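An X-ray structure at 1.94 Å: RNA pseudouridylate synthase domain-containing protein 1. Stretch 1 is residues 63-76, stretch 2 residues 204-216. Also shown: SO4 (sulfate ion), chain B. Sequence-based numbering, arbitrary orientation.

Stretch 1 63-76: CHQLDFSTSGALCV
Stretch 2 (204-216) FRMMLHAFYLRIP

Residues 63-76 reach the strand 208-216 through a loop and a type I turn (Asp67 to Thr70), then run beside it in parallel register, Ser71 opposite His209 (CA-CA 4.7 Å) and Gly72 opposite Ala210 (4.3 Å). The backbone ladder is short: Ala210 N donates to Ser71 O (2.7 Å), Ala73 N to Ala210 O (2.9 Å), and Ser71 N weakly to Leu208 O (3.4 Å).

Gly72 (phi 120°, psi -166°) is the hollow that lets the chains close. A CB there would lie 2.3 Å from Ala210 O and also jam against the preceding carbonyl; without one, Gly72 CA settles 3.3 Å from Ala210 O. The chain then turns a corner, and strand 73-76 diverges at 57°.

The buried Ser71 hydroxyl (chi1 p) is small enough to sit between two polar ends: Ser71 OG lies 2.7 Å from both His209 ND1 (chi1 t) and Arg205 NH2, hydrogen-bonded to each at the edge of its planar group.

Apolar bumps fill the flanks. Met206, extended t, t, then p, brings CE within 3.3 Å of Thr70 OG1 and 3.6 Å of Ser69 CB. Leu66 CD1 meets the small Ala210 CB at 3.8 Å. Beyond the corner, Ala73 CB leaves room for Leu213 CB (3.9 Å), while Cys75 CB packs against Ile215 CD1 (3.6 Å).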

# COMPACT_ATOMS: atom_id res chain seq x y z
N CYS A 63 3.62 -14.81 0.17
CA CYS A 63 2.23 -15.07 0.48
C CYS A 63 1.32 -14.14 -0.29
O CYS A 63 0.11 -14.35 -0.34
CB CYS A 63 2.00 -14.97 1.99
SG CYS A 63 2.97 -16.13 2.96
N HIS A 64 1.87 -13.06 -0.82
CA HIS A 64 1.10 -12.02 -1.49
C HIS A 64 2.06 -11.12 -2.25
O HIS A 64 3.28 -11.33 -2.20
CB HIS A 64 0.21 -11.26 -0.51
CG HIS A 64 0.93 -10.59 0.62
ND1 HIS A 64 0.79 -9.25 0.85
CD2 HIS A 64 1.80 -11.09 1.52
CE1 HIS A 64 1.49 -8.99 1.94
NE2 HIS A 64 2.15 -10.05 2.35
N GLN A 65 1.53 -10.13 -2.96
CA GLN A 65 2.35 -9.22 -3.76
C GLN A 65 2.26 -7.82 -3.25
O GLN A 65 1.30 -7.44 -2.61
CB GLN A 65 1.88 -9.25 -5.22
CG GLN A 65 1.98 -10.61 -5.90
N LEU A 66 3.23 -7.02 -3.65
CA LEU A 66 3.27 -5.59 -3.34
C LEU A 66 3.88 -4.96 -4.58
O LEU A 66 4.88 -5.47 -5.06
CB LEU A 66 4.11 -5.38 -2.09
CG LEU A 66 3.77 -4.26 -1.17
CD1 LEU A 66 2.30 -4.29 -0.77
CD2 LEU A 66 4.65 -4.32 0.05
N ASP A 67 3.26 -3.92 -5.15
CA ASP A 67 3.76 -3.29 -6.38
C ASP A 67 5.21 -2.80 -6.20
O ASP A 67 5.60 -2.41 -5.08
CB ASP A 67 2.90 -2.06 -6.78
CG ASP A 67 1.43 -2.24 -7.13
OD1 ASP A 67 1.06 -3.36 -7.56
OD2 ASP A 67 0.65 -1.18 -7.10
N PHE A 68 5.98 -2.78 -7.31
CA PHE A 68 7.35 -2.23 -7.41
C PHE A 68 7.49 -0.88 -6.70
O PHE A 68 8.36 -0.73 -5.85
CB PHE A 68 7.75 -2.05 -8.89
CG PHE A 68 9.10 -1.40 -9.12
CD1 PHE A 68 10.27 -2.12 -8.96
CD2 PHE A 68 9.20 -0.08 -9.53
CE1 PHE A 68 11.51 -1.53 -9.17
CE2 PHE A 68 10.44 0.50 -9.77
CZ PHE A 68 11.58 -0.22 -9.58
N SER A 69 6.61 0.09 -7.03
CA SER A 69 6.70 1.44 -6.50
C SER A 69 6.18 1.60 -5.07
O SER A 69 6.45 2.63 -4.44
CB SER A 69 5.98 2.43 -7.41
OG SER A 69 6.60 2.42 -8.68
N THR A 70 5.53 0.60 -4.52
CA THR A 70 4.99 0.68 -3.18
C THR A 70 5.96 0.10 -2.18
O THR A 70 6.56 -0.93 -2.45
CB THR A 70 3.62 -0.04 -3.18
OG1 THR A 70 2.79 0.67 -4.08
CG2 THR A 70 2.96 -0.10 -1.81
N SER A 71 6.09 0.74 -1.00
CA SER A 71 6.90 0.19 0.09
C SER A 71 6.00 -0.53 1.11
O SER A 71 4.78 -0.40 1.09
CB SER A 71 7.67 1.30 0.80
OG SER A 71 6.83 2.36 1.23
N GLY A 72 6.60 -1.28 2.02
CA GLY A 72 5.85 -1.84 3.13
C GLY A 72 5.77 -3.33 3.33
O GLY A 72 6.55 -4.11 2.76
N ALA A 73 4.81 -3.69 4.21
CA ALA A 73 4.60 -5.04 4.75
C ALA A 73 4.38 -6.11 3.69
O ALA A 73 3.42 -6.06 2.93
CB ALA A 73 3.42 -5.05 5.71
N LEU A 74 5.30 -7.05 3.63
CA LEU A 74 5.25 -8.16 2.71
C LEU A 74 5.64 -9.43 3.46
O LEU A 74 6.76 -9.52 3.97
CB LEU A 74 6.18 -7.88 1.55
CG LEU A 74 6.19 -8.86 0.39
CD1 LEU A 74 4.82 -9.12 -0.14
CD2 LEU A 74 7.03 -8.32 -0.70
N CYS A 75 4.69 -10.35 3.59
CA CYS A 75 4.84 -11.59 4.32
C CYS A 75 5.40 -12.74 3.44
O CYS A 75 4.86 -13.02 2.38
CB CYS A 75 3.52 -11.97 4.95
SG CYS A 75 3.61 -13.46 5.95
N VAL A 76 6.44 -13.42 3.93
CA VAL A 76 7.14 -14.52 3.27
C VAL A 76 6.98 -15.74 4.17
O VAL A 76 7.26 -15.63 5.37
CB VAL A 76 8.65 -14.17 3.11
CG1 VAL A 76 9.40 -15.26 2.40
CG2 VAL A 76 8.84 -12.80 2.43
N PHE A 204 10.75 11.96 -5.06
CA PHE A 204 11.79 10.94 -5.06
C PHE A 204 11.22 9.55 -5.11
O PHE A 204 11.95 8.61 -5.40
CB PHE A 204 12.72 11.09 -3.85
CG PHE A 204 12.26 10.44 -2.56
CD1 PHE A 204 11.46 11.14 -1.66
CD2 PHE A 204 12.75 9.21 -2.17
CE1 PHE A 204 11.20 10.64 -0.40
CE2 PHE A 204 12.43 8.67 -0.92
CZ PHE A 204 11.65 9.38 -0.04
N ARG A 205 9.91 9.39 -4.79
CA ARG A 205 9.25 8.09 -4.76
C ARG A 205 7.77 8.26 -4.88
O ARG A 205 7.27 9.36 -4.82
CB ARG A 205 9.55 7.42 -3.43
CG ARG A 205 8.99 8.12 -2.21
CD ARG A 205 8.98 7.19 -1.00
NE ARG A 205 7.95 6.18 -1.18
CZ ARG A 205 7.66 5.21 -0.34
NH1 ARG A 205 8.33 5.10 0.80
NH2 ARG A 205 6.70 4.34 -0.62
N MET A 206 7.06 7.16 -5.01
CA MET A 206 5.62 7.18 -4.98
C MET A 206 5.22 7.05 -3.51
O MET A 206 5.71 6.16 -2.84
CB MET A 206 5.02 6.05 -5.78
CG MET A 206 3.54 6.17 -5.87
SD MET A 206 2.77 4.93 -6.94
CE MET A 206 2.89 3.49 -5.87
N MET A 207 4.36 7.94 -3.02
CA MET A 207 3.99 7.98 -1.60
C MET A 207 2.81 7.04 -1.23
O MET A 207 1.76 7.49 -0.79
CB MET A 207 3.66 9.42 -1.19
CG MET A 207 4.73 10.44 -1.58
SD MET A 207 6.36 10.08 -0.88
CE MET A 207 7.36 11.32 -1.74
N LEU A 208 3.04 5.74 -1.34
CA LEU A 208 2.09 4.70 -0.95
C LEU A 208 2.91 3.68 -0.21
O LEU A 208 3.97 3.32 -0.68
CB LEU A 208 1.37 4.10 -2.18
CG LEU A 208 0.32 3.03 -1.89
CD1 LEU A 208 -0.84 3.62 -1.06
CD2 LEU A 208 -0.28 2.50 -3.18
N HIS A 209 2.44 3.26 0.99
CA HIS A 209 3.16 2.39 1.89
C HIS A 209 2.19 1.40 2.53
O HIS A 209 1.18 1.82 3.09
CB HIS A 209 3.77 3.26 3.00
CG HIS A 209 4.54 2.49 4.02
ND1 HIS A 209 5.74 1.86 3.70
CD2 HIS A 209 4.26 2.24 5.33
CE1 HIS A 209 6.15 1.27 4.81
NE2 HIS A 209 5.29 1.48 5.82
N ALA A 210 2.51 0.12 2.46
CA ALA A 210 1.68 -0.92 3.09
C ALA A 210 2.07 -0.92 4.55
O ALA A 210 3.14 -1.37 4.92
CB ALA A 210 1.94 -2.27 2.43
N PHE A 211 1.19 -0.41 5.38
CA PHE A 211 1.45 -0.12 6.78
C PHE A 211 1.05 -1.22 7.73
O PHE A 211 1.87 -1.63 8.54
CB PHE A 211 0.68 1.17 7.10
CG PHE A 211 0.69 1.65 8.52
CD1 PHE A 211 1.87 2.07 9.12
CD2 PHE A 211 -0.50 1.89 9.19
CE1 PHE A 211 1.86 2.71 10.37
CE2 PHE A 211 -0.50 2.43 10.46
CZ PHE A 211 0.66 2.89 11.02
N TYR A 212 -0.17 -1.71 7.64
CA TYR A 212 -0.73 -2.67 8.56
C TYR A 212 -1.07 -3.94 7.80
O TYR A 212 -1.59 -3.88 6.68
CB TYR A 212 -1.97 -2.08 9.24
CG TYR A 212 -2.62 -3.03 10.20
CD1 TYR A 212 -2.14 -3.19 11.50
CD2 TYR A 212 -3.72 -3.80 9.83
CE1 TYR A 212 -2.67 -4.15 12.36
CE2 TYR A 212 -4.29 -4.72 10.69
CZ TYR A 212 -3.79 -4.88 11.96
OH TYR A 212 -4.41 -5.80 12.77
N LEU A 213 -0.72 -5.09 8.36
CA LEU A 213 -1.01 -6.37 7.74
C LEU A 213 -1.32 -7.40 8.82
O LEU A 213 -0.60 -7.48 9.80
CB LEU A 213 0.17 -6.81 6.85
CG LEU A 213 0.14 -8.22 6.22
CD1 LEU A 213 -0.91 -8.31 5.11
CD2 LEU A 213 1.54 -8.60 5.68
N ARG A 214 -2.43 -8.10 8.71
CA ARG A 214 -2.82 -9.12 9.66
C ARG A 214 -3.25 -10.33 8.87
O ARG A 214 -4.17 -10.21 8.07
CB ARG A 214 -3.96 -8.65 10.55
CG ARG A 214 -4.23 -9.58 11.74
CD ARG A 214 -5.67 -9.49 12.23
NE ARG A 214 -6.05 -8.13 12.59
CZ ARG A 214 -7.29 -7.71 12.84
NH1 ARG A 214 -8.31 -8.55 12.77
NH2 ARG A 214 -7.50 -6.45 13.16
N ILE A 215 -2.59 -11.50 9.09
CA ILE A 215 -2.85 -12.75 8.38
C ILE A 215 -3.19 -13.78 9.49
O ILE A 215 -2.29 -14.24 10.19
CB ILE A 215 -1.64 -13.15 7.53
CG1 ILE A 215 -1.19 -11.97 6.60
CG2 ILE A 215 -1.97 -14.42 6.72
CD1 ILE A 215 0.09 -12.17 5.88
N PRO A 216 -4.48 -14.03 9.73
CA PRO A 216 -4.88 -14.90 10.86
C PRO A 216 -4.79 -16.37 10.50
O PRO A 216 -5.80 -17.03 10.33
CB PRO A 216 -6.30 -14.43 11.14
CG PRO A 216 -6.84 -14.07 9.78
CD PRO A 216 -5.66 -13.46 9.05
S SO4 B . 4.49 0.03 -10.46
O1 SO4 B . 3.18 0.50 -10.91
O2 SO4 B . 4.77 -1.24 -11.15
O3 SO4 B . 5.53 1.00 -10.75
O4 SO4 B . 4.49 -0.16 -9.01
O HOH W 1 8.20 4.55 -5.21